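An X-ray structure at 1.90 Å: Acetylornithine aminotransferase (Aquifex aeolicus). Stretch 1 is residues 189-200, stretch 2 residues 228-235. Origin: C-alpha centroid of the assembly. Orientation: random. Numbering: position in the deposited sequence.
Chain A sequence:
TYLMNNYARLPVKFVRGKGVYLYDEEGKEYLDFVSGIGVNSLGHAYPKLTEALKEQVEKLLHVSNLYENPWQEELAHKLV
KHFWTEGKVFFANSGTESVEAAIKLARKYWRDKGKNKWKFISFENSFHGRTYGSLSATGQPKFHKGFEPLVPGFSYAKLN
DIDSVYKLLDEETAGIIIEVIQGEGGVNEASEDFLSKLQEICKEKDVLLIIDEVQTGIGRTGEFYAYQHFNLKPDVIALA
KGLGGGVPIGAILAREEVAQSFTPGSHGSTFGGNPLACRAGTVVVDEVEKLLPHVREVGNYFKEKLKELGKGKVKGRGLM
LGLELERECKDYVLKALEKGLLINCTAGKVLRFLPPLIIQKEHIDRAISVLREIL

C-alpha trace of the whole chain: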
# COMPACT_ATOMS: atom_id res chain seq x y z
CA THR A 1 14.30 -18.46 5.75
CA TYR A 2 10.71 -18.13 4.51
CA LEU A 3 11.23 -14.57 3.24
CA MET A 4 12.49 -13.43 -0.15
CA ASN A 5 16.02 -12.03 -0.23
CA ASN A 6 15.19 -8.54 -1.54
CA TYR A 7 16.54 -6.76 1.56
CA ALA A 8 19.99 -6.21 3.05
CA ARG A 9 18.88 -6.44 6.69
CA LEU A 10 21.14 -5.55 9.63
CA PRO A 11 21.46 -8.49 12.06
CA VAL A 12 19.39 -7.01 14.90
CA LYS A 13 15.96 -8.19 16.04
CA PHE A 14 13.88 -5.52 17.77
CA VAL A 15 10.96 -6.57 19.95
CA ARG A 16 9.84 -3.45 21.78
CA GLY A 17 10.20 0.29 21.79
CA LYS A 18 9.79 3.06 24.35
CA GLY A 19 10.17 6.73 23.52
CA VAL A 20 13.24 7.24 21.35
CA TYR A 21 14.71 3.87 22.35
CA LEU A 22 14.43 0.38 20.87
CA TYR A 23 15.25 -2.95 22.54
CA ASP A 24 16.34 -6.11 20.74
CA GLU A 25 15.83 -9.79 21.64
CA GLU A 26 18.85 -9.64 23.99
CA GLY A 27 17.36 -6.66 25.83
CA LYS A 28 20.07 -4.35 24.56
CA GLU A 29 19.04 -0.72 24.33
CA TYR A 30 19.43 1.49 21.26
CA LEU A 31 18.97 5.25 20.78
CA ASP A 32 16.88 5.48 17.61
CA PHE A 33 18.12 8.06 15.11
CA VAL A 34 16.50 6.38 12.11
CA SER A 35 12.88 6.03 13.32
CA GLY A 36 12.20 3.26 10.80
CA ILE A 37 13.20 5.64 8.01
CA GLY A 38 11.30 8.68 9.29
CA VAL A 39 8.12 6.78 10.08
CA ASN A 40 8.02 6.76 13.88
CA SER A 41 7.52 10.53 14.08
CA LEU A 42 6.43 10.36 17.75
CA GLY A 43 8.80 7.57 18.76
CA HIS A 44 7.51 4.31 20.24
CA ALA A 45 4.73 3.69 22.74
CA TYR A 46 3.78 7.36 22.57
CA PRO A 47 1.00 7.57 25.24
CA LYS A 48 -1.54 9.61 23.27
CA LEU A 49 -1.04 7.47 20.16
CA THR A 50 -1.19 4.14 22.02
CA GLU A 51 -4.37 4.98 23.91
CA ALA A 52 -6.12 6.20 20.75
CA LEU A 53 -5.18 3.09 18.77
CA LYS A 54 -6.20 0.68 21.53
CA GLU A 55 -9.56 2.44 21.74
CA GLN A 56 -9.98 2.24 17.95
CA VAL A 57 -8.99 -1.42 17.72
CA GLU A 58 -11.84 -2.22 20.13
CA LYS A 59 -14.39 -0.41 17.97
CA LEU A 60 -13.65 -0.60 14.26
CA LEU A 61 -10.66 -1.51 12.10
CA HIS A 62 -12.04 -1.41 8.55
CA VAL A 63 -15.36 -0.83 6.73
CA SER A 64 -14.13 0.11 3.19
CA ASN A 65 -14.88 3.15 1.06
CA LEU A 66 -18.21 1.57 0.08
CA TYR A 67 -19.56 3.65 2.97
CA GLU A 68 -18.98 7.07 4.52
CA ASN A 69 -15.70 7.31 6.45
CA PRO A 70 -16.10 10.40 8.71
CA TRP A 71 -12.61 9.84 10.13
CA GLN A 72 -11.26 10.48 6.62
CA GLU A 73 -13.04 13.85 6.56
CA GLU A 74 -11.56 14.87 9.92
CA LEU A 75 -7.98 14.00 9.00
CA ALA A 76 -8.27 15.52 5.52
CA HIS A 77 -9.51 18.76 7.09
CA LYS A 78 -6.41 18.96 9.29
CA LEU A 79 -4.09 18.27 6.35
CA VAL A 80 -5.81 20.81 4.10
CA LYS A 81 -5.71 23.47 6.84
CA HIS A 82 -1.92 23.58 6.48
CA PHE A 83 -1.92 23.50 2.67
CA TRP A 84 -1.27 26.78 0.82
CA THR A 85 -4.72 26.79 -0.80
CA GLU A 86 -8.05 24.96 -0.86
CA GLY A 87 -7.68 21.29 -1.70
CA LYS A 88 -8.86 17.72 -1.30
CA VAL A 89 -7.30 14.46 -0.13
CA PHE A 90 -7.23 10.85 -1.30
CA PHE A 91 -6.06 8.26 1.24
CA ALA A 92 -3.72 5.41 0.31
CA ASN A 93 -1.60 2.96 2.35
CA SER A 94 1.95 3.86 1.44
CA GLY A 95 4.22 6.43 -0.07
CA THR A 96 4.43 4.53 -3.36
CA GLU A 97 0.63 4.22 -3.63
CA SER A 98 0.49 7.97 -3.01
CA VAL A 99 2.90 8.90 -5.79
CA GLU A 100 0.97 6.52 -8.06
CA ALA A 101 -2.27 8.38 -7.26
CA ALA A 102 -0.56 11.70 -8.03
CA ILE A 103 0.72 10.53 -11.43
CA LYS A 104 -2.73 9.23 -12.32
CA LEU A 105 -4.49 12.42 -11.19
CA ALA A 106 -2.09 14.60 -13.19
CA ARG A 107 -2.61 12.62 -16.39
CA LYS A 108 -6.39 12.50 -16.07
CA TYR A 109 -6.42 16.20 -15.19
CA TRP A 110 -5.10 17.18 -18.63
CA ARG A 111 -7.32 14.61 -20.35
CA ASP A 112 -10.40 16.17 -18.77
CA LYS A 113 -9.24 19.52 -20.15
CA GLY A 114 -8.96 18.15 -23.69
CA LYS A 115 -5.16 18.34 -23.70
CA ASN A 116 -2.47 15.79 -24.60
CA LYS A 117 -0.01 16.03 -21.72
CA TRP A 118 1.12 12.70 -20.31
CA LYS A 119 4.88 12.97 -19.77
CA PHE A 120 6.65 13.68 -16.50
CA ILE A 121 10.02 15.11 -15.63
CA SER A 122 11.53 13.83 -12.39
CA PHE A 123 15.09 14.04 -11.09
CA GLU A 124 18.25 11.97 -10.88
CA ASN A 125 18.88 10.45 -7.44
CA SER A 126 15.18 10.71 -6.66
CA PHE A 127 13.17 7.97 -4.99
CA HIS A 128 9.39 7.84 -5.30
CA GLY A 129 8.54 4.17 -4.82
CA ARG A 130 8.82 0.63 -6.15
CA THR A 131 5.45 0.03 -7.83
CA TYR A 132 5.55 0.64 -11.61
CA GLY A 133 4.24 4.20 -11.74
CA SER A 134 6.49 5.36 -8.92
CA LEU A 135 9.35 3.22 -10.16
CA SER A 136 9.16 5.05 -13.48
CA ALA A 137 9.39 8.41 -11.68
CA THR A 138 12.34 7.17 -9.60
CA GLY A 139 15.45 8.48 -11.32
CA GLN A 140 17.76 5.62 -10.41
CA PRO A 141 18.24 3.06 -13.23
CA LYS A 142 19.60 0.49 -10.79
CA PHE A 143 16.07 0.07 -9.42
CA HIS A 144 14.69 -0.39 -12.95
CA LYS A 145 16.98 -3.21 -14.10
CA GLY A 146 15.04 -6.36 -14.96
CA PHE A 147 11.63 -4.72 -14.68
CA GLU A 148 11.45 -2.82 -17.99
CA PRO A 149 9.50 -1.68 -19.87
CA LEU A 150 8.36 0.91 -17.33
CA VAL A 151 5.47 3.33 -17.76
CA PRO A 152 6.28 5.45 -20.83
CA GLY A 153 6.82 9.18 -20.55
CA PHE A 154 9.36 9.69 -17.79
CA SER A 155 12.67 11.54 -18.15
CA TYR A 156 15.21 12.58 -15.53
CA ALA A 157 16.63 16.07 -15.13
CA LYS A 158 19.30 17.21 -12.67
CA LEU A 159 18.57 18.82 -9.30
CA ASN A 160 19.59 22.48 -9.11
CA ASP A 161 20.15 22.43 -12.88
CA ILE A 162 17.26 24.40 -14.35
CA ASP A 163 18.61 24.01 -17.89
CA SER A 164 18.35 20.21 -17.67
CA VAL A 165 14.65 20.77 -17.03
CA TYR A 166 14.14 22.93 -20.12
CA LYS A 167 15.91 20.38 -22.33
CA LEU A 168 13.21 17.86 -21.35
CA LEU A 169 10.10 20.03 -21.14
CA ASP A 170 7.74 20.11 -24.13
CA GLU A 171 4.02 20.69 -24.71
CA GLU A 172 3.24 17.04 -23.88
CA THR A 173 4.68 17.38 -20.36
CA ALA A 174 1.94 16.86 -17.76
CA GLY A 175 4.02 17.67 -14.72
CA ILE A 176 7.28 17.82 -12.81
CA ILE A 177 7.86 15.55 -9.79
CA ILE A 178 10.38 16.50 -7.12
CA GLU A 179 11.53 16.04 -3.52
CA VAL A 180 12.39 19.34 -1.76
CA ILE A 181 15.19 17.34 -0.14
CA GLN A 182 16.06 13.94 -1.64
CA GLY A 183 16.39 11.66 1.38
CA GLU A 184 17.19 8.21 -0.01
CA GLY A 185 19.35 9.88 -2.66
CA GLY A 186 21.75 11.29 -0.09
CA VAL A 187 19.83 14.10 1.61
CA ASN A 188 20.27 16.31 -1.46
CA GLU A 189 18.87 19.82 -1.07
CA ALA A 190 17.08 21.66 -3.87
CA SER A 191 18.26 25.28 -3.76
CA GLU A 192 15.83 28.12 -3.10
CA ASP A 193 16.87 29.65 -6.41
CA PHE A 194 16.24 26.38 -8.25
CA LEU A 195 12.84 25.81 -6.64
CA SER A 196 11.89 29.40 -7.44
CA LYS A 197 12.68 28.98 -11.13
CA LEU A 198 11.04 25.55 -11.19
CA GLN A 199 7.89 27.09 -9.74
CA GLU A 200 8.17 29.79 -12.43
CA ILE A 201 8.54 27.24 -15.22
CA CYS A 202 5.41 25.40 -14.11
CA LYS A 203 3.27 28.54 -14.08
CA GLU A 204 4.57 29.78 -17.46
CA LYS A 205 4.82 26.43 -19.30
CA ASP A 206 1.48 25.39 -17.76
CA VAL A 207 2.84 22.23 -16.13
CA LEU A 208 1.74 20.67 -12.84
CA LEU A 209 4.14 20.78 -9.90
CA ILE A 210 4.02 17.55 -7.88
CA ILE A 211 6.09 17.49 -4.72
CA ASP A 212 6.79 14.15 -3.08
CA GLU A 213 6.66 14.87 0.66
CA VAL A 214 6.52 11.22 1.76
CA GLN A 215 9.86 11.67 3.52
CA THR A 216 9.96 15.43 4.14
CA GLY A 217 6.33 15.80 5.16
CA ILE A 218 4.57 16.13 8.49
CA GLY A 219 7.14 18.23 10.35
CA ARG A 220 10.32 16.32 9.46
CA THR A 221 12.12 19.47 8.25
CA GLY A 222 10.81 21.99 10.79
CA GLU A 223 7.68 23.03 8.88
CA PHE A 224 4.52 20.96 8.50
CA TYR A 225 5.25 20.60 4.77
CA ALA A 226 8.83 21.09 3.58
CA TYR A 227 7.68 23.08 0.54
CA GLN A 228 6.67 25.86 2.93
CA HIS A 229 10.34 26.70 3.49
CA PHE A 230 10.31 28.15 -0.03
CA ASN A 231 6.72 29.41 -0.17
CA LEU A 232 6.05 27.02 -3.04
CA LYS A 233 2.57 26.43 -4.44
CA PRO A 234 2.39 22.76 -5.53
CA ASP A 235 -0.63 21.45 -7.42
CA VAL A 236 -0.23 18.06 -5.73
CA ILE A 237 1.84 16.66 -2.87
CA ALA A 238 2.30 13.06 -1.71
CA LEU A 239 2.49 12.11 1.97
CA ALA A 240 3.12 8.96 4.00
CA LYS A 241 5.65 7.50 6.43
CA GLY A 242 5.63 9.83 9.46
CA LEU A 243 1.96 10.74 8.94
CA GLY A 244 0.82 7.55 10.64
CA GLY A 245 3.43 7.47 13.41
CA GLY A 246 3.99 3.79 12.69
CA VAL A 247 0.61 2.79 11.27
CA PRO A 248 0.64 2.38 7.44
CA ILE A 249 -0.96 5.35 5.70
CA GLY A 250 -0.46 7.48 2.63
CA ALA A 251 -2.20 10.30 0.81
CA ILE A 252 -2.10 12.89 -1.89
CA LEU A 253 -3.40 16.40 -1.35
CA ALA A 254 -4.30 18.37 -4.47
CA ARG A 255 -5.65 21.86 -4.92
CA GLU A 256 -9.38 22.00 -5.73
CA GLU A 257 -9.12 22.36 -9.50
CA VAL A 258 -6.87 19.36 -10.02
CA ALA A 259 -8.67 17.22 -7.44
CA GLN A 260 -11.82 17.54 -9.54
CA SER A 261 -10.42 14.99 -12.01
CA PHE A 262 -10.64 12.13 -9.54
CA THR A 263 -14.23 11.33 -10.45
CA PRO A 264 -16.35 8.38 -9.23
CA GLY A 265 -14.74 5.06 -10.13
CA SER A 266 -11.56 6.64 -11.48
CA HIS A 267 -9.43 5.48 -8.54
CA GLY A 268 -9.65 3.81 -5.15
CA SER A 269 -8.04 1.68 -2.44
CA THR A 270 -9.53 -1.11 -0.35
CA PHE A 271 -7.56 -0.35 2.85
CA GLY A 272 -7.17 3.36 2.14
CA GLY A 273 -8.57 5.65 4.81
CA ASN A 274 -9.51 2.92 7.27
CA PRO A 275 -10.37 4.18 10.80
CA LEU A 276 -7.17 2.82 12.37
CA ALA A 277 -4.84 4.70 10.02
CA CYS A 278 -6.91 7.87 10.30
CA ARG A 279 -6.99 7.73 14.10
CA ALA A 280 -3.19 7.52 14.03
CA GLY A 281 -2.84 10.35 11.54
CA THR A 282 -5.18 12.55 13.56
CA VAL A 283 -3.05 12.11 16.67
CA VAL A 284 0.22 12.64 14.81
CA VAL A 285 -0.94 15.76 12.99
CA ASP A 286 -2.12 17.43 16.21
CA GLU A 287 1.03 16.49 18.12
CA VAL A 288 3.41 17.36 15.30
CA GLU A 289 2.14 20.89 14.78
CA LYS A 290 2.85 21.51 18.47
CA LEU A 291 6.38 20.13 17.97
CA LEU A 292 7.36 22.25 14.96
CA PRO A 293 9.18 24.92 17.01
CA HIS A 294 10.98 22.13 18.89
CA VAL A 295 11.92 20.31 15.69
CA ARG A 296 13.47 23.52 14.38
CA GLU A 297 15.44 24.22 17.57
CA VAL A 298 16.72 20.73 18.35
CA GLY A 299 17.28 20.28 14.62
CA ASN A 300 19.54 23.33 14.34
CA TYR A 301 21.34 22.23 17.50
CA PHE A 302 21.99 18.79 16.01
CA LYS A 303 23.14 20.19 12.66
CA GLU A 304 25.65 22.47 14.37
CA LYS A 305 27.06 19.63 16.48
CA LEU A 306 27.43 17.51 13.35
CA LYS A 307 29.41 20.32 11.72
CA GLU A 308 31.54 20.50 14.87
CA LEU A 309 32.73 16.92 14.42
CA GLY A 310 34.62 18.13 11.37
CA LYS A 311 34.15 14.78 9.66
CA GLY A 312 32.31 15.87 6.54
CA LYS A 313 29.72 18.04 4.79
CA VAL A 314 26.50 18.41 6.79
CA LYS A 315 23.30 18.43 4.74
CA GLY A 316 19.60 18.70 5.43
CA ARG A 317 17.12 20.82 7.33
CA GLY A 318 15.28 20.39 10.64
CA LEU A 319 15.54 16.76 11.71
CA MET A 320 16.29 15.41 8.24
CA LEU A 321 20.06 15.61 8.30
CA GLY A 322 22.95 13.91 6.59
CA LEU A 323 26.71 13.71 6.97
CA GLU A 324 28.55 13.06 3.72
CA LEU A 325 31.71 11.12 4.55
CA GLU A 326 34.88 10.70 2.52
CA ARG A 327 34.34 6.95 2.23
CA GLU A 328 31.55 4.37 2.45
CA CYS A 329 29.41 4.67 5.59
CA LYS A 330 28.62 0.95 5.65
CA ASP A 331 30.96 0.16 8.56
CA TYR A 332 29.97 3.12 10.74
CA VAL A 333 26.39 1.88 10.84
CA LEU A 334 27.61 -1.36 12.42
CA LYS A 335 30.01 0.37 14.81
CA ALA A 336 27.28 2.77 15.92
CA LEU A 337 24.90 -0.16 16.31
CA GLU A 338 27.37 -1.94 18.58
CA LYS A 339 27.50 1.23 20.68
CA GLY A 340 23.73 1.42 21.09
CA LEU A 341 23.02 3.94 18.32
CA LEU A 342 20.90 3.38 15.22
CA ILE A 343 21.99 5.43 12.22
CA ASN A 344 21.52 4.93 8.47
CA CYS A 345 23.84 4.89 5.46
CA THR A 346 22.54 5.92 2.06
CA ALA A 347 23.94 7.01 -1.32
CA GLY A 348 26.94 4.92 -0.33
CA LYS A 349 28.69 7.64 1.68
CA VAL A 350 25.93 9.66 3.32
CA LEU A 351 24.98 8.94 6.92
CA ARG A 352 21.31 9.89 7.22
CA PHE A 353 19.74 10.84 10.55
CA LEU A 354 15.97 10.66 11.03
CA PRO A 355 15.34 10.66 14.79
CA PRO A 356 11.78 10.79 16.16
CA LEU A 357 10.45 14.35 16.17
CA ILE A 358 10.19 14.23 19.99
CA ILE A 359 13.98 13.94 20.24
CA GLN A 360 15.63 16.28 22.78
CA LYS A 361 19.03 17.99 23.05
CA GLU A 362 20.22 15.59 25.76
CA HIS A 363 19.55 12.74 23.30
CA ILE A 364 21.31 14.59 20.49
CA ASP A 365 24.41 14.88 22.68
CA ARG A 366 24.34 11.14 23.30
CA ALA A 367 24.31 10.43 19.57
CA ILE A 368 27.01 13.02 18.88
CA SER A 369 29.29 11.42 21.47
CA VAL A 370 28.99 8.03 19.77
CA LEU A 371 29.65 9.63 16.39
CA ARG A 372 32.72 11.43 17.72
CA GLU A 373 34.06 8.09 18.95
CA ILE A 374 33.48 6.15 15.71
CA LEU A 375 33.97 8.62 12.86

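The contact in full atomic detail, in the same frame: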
# COMPACT_ATOMS: atom_id res chain seq x y z
N GLU A 189 19.74 18.65 -1.18
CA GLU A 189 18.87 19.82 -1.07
C GLU A 189 18.67 20.61 -2.36
O GLU A 189 19.63 20.98 -3.02
CB GLU A 189 19.43 20.76 -0.01
CG GLU A 189 19.37 20.22 1.40
CD GLU A 189 20.10 21.12 2.39
OE1 GLU A 189 21.33 20.97 2.53
OE2 GLU A 189 19.44 21.98 3.01
N ALA A 190 17.41 20.86 -2.70
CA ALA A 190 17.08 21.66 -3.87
C ALA A 190 17.26 23.09 -3.40
O ALA A 190 16.73 23.47 -2.35
CB ALA A 190 15.64 21.41 -4.29
N SER A 191 18.01 23.89 -4.15
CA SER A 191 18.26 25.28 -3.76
C SER A 191 17.00 26.13 -3.83
O SER A 191 16.05 25.81 -4.55
CB SER A 191 19.32 25.91 -4.66
OG SER A 191 18.81 26.12 -5.97
N GLU A 192 16.98 27.23 -3.09
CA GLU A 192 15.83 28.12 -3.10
C GLU A 192 15.71 28.73 -4.50
O GLU A 192 14.62 28.88 -5.03
CB GLU A 192 16.00 29.23 -2.06
CG GLU A 192 14.78 30.13 -1.95
CD GLU A 192 14.91 31.14 -0.81
OE1 GLU A 192 15.87 31.94 -0.83
OE2 GLU A 192 14.05 31.12 0.09
N ASP A 193 16.85 29.07 -5.08
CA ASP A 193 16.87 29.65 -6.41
C ASP A 193 16.27 28.67 -7.41
O ASP A 193 15.40 29.03 -8.21
CB ASP A 193 18.31 29.98 -6.83
CG ASP A 193 18.39 30.57 -8.22
OD1 ASP A 193 17.70 31.58 -8.48
OD2 ASP A 193 19.14 30.02 -9.06
N PHE A 194 16.73 27.42 -7.36
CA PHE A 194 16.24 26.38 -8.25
C PHE A 194 14.74 26.17 -8.11
O PHE A 194 14.02 26.12 -9.11
CB PHE A 194 16.97 25.06 -7.99
CG PHE A 194 16.52 23.93 -8.87
CD1 PHE A 194 16.77 23.97 -10.24
CD2 PHE A 194 15.85 22.84 -8.33
CE1 PHE A 194 16.34 22.93 -11.07
CE2 PHE A 194 15.42 21.80 -9.15
CZ PHE A 194 15.67 21.84 -10.52
N LEU A 195 14.27 26.02 -6.88
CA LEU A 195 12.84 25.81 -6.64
C LEU A 195 12.01 26.99 -7.12
O LEU A 195 10.88 26.82 -7.58
CB LEU A 195 12.59 25.55 -5.15
CG LEU A 195 13.20 24.26 -4.59
CD1 LEU A 195 12.88 24.14 -3.11
CD2 LEU A 195 12.65 23.06 -5.35
N SER A 196 12.57 28.19 -7.00
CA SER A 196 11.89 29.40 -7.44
C SER A 196 11.67 29.34 -8.95
O SER A 196 10.56 29.52 -9.43
CB SER A 196 12.74 30.63 -7.10
OG SER A 196 12.20 31.79 -7.70
N LYS A 197 12.75 29.07 -9.68
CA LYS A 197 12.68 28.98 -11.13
C LYS A 197 11.78 27.83 -11.57
O LYS A 197 11.04 27.96 -12.54
CB LYS A 197 14.08 28.79 -11.71
CG LYS A 197 15.00 29.98 -11.51
CD LYS A 197 16.38 29.70 -12.09
CE LYS A 197 17.34 30.86 -11.87
NZ LYS A 197 18.71 30.53 -12.35
N LEU A 198 11.86 26.71 -10.85
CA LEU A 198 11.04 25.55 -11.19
C LEU A 198 9.57 25.92 -11.04
O LEU A 198 8.74 25.55 -11.86
CB LEU A 198 11.39 24.37 -10.28
CG LEU A 198 10.83 23.00 -10.68
CD1 LEU A 198 11.35 22.62 -12.06
CD2 LEU A 198 11.25 21.94 -9.66
N GLN A 199 9.26 26.66 -9.98
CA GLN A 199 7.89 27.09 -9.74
C GLN A 199 7.47 27.99 -10.91
O GLN A 199 6.36 27.89 -11.42
CB GLN A 199 7.79 27.87 -8.43
CG GLN A 199 6.40 28.40 -8.11
CD GLN A 199 5.41 27.30 -7.79
OE1 GLN A 199 5.44 26.71 -6.71
NE2 GLN A 199 4.53 27.00 -8.74
N GLU A 200 8.40 28.86 -11.32
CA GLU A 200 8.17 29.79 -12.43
C GLU A 200 7.86 29.04 -13.71
O GLU A 200 6.89 29.34 -14.41
CB GLU A 200 9.42 30.65 -12.64
CG GLU A 200 9.33 31.60 -13.83
CD GLU A 200 10.67 32.21 -14.18
OE1 GLU A 200 11.59 31.45 -14.56
OE2 GLU A 200 10.81 33.45 -14.09
N GLN A 228 6.96 24.57 2.32
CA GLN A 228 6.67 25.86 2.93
C GLN A 228 7.93 26.67 3.22
O GLN A 228 7.87 27.89 3.40
CB GLN A 228 5.88 25.65 4.23
CG GLN A 228 4.59 24.86 4.02
CD GLN A 228 3.87 24.55 5.32
OE1 GLN A 228 4.48 24.09 6.28
NE2 GLN A 228 2.57 24.79 5.35
N HIS A 229 9.08 26.01 3.26
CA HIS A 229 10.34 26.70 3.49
C HIS A 229 10.65 27.64 2.33
O HIS A 229 11.39 28.61 2.48
CB HIS A 229 11.49 25.70 3.63
CG HIS A 229 11.57 25.02 4.96
ND1 HIS A 229 11.90 25.69 6.12
CD2 HIS A 229 11.40 23.72 5.31
CE1 HIS A 229 11.94 24.83 7.12
NE2 HIS A 229 11.64 23.63 6.66
N PHE A 230 10.07 27.35 1.17
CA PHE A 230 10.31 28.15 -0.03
C PHE A 230 9.04 28.79 -0.57
O PHE A 230 9.01 29.24 -1.72
CB PHE A 230 10.94 27.26 -1.10
CG PHE A 230 12.14 26.50 -0.61
CD1 PHE A 230 13.40 27.08 -0.62
CD2 PHE A 230 12.00 25.20 -0.12
CE1 PHE A 230 14.51 26.39 -0.14
CE2 PHE A 230 13.10 24.50 0.36
CZ PHE A 230 14.36 25.09 0.35
N ASN A 231 7.99 28.83 0.24
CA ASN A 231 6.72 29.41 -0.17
C ASN A 231 6.27 28.91 -1.54
O ASN A 231 5.78 29.67 -2.37
CB ASN A 231 6.82 30.94 -0.19
CG ASN A 231 7.06 31.53 1.19
OD1 ASN A 231 6.26 31.33 2.10
ND2 ASN A 231 8.16 32.26 1.34
N LEU A 232 6.45 27.61 -1.77
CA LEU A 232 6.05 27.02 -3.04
C LEU A 232 4.54 26.83 -3.08
O LEU A 232 3.88 26.89 -2.05
CB LEU A 232 6.74 25.66 -3.23
CG LEU A 232 8.26 25.73 -3.37
CD1 LEU A 232 8.85 24.34 -3.24
CD2 LEU A 232 8.62 26.35 -4.70
N LYS A 233 4.00 26.62 -4.28
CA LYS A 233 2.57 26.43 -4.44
C LYS A 233 2.30 25.20 -5.31
O LYS A 233 1.82 25.32 -6.44
CB LYS A 233 1.94 27.67 -5.07
CG LYS A 233 2.09 28.92 -4.23
CD LYS A 233 1.55 30.15 -4.95
CE LYS A 233 1.62 31.38 -4.06
NZ LYS A 233 3.01 31.62 -3.56
N PRO A 234 2.60 24.01 -4.79
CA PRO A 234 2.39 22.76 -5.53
C PRO A 234 0.93 22.46 -5.86
O PRO A 234 0.02 22.81 -5.10
CB PRO A 234 3.00 21.71 -4.60
CG PRO A 234 2.77 22.29 -3.23
CD PRO A 234 3.14 23.74 -3.44
N ASP A 235 0.71 21.82 -7.00
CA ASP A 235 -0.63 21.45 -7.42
C ASP A 235 -1.01 20.16 -6.70
O ASP A 235 -2.18 19.93 -6.39
CB ASP A 235 -0.65 21.26 -8.93
CG ASP A 235 -0.25 22.52 -9.68
OD1 ASP A 235 -1.05 23.48 -9.69
OD2 ASP A 235 0.86 22.57 -10.25

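The contact is a small, mainly apolar packing of one helix face against an irregular loop, fastened at one end by a single hydrogen bond between a side chain and the backbone. The helix begins at Glu192, with Ser191 as its N-cap: Ser191 OG accepts from Phe194 N at 2.8 Å, satisfying an amide that has no preceding turn to bond to. Along the helix, Glu192, Leu195 and Gln199 recur at intervals of three and four residues and so line the side that meets the loop. The CA atoms of Glu192 and Phe230 lie 6.3 Å apart, those of Gln199 and Leu232 6.9 Å.

Leu195 is the centre of the apolar part. Its CD1 sits over one face of the Phe230 ring, 3.4 Å from the centroid and 17° off the normal, a CH-pi contact in which a methyl meets the pi cloud. Leu195 CD1 also lies 4.0 Å from Leu232 CD1, so one methyl touches both Phe230 and Leu232. Glu192 lends its aliphatic portion, with CG 3.6 Å from Phe230 CD1 at the ring edge.

Further along, Gln199 OE1 accepts from Lys233 N at 2.8 Å, and the 169° angle at the hydrogen makes this bond nearly linear. The lysine thus bonds through its backbone, while the end of its side chain leads away from the helix.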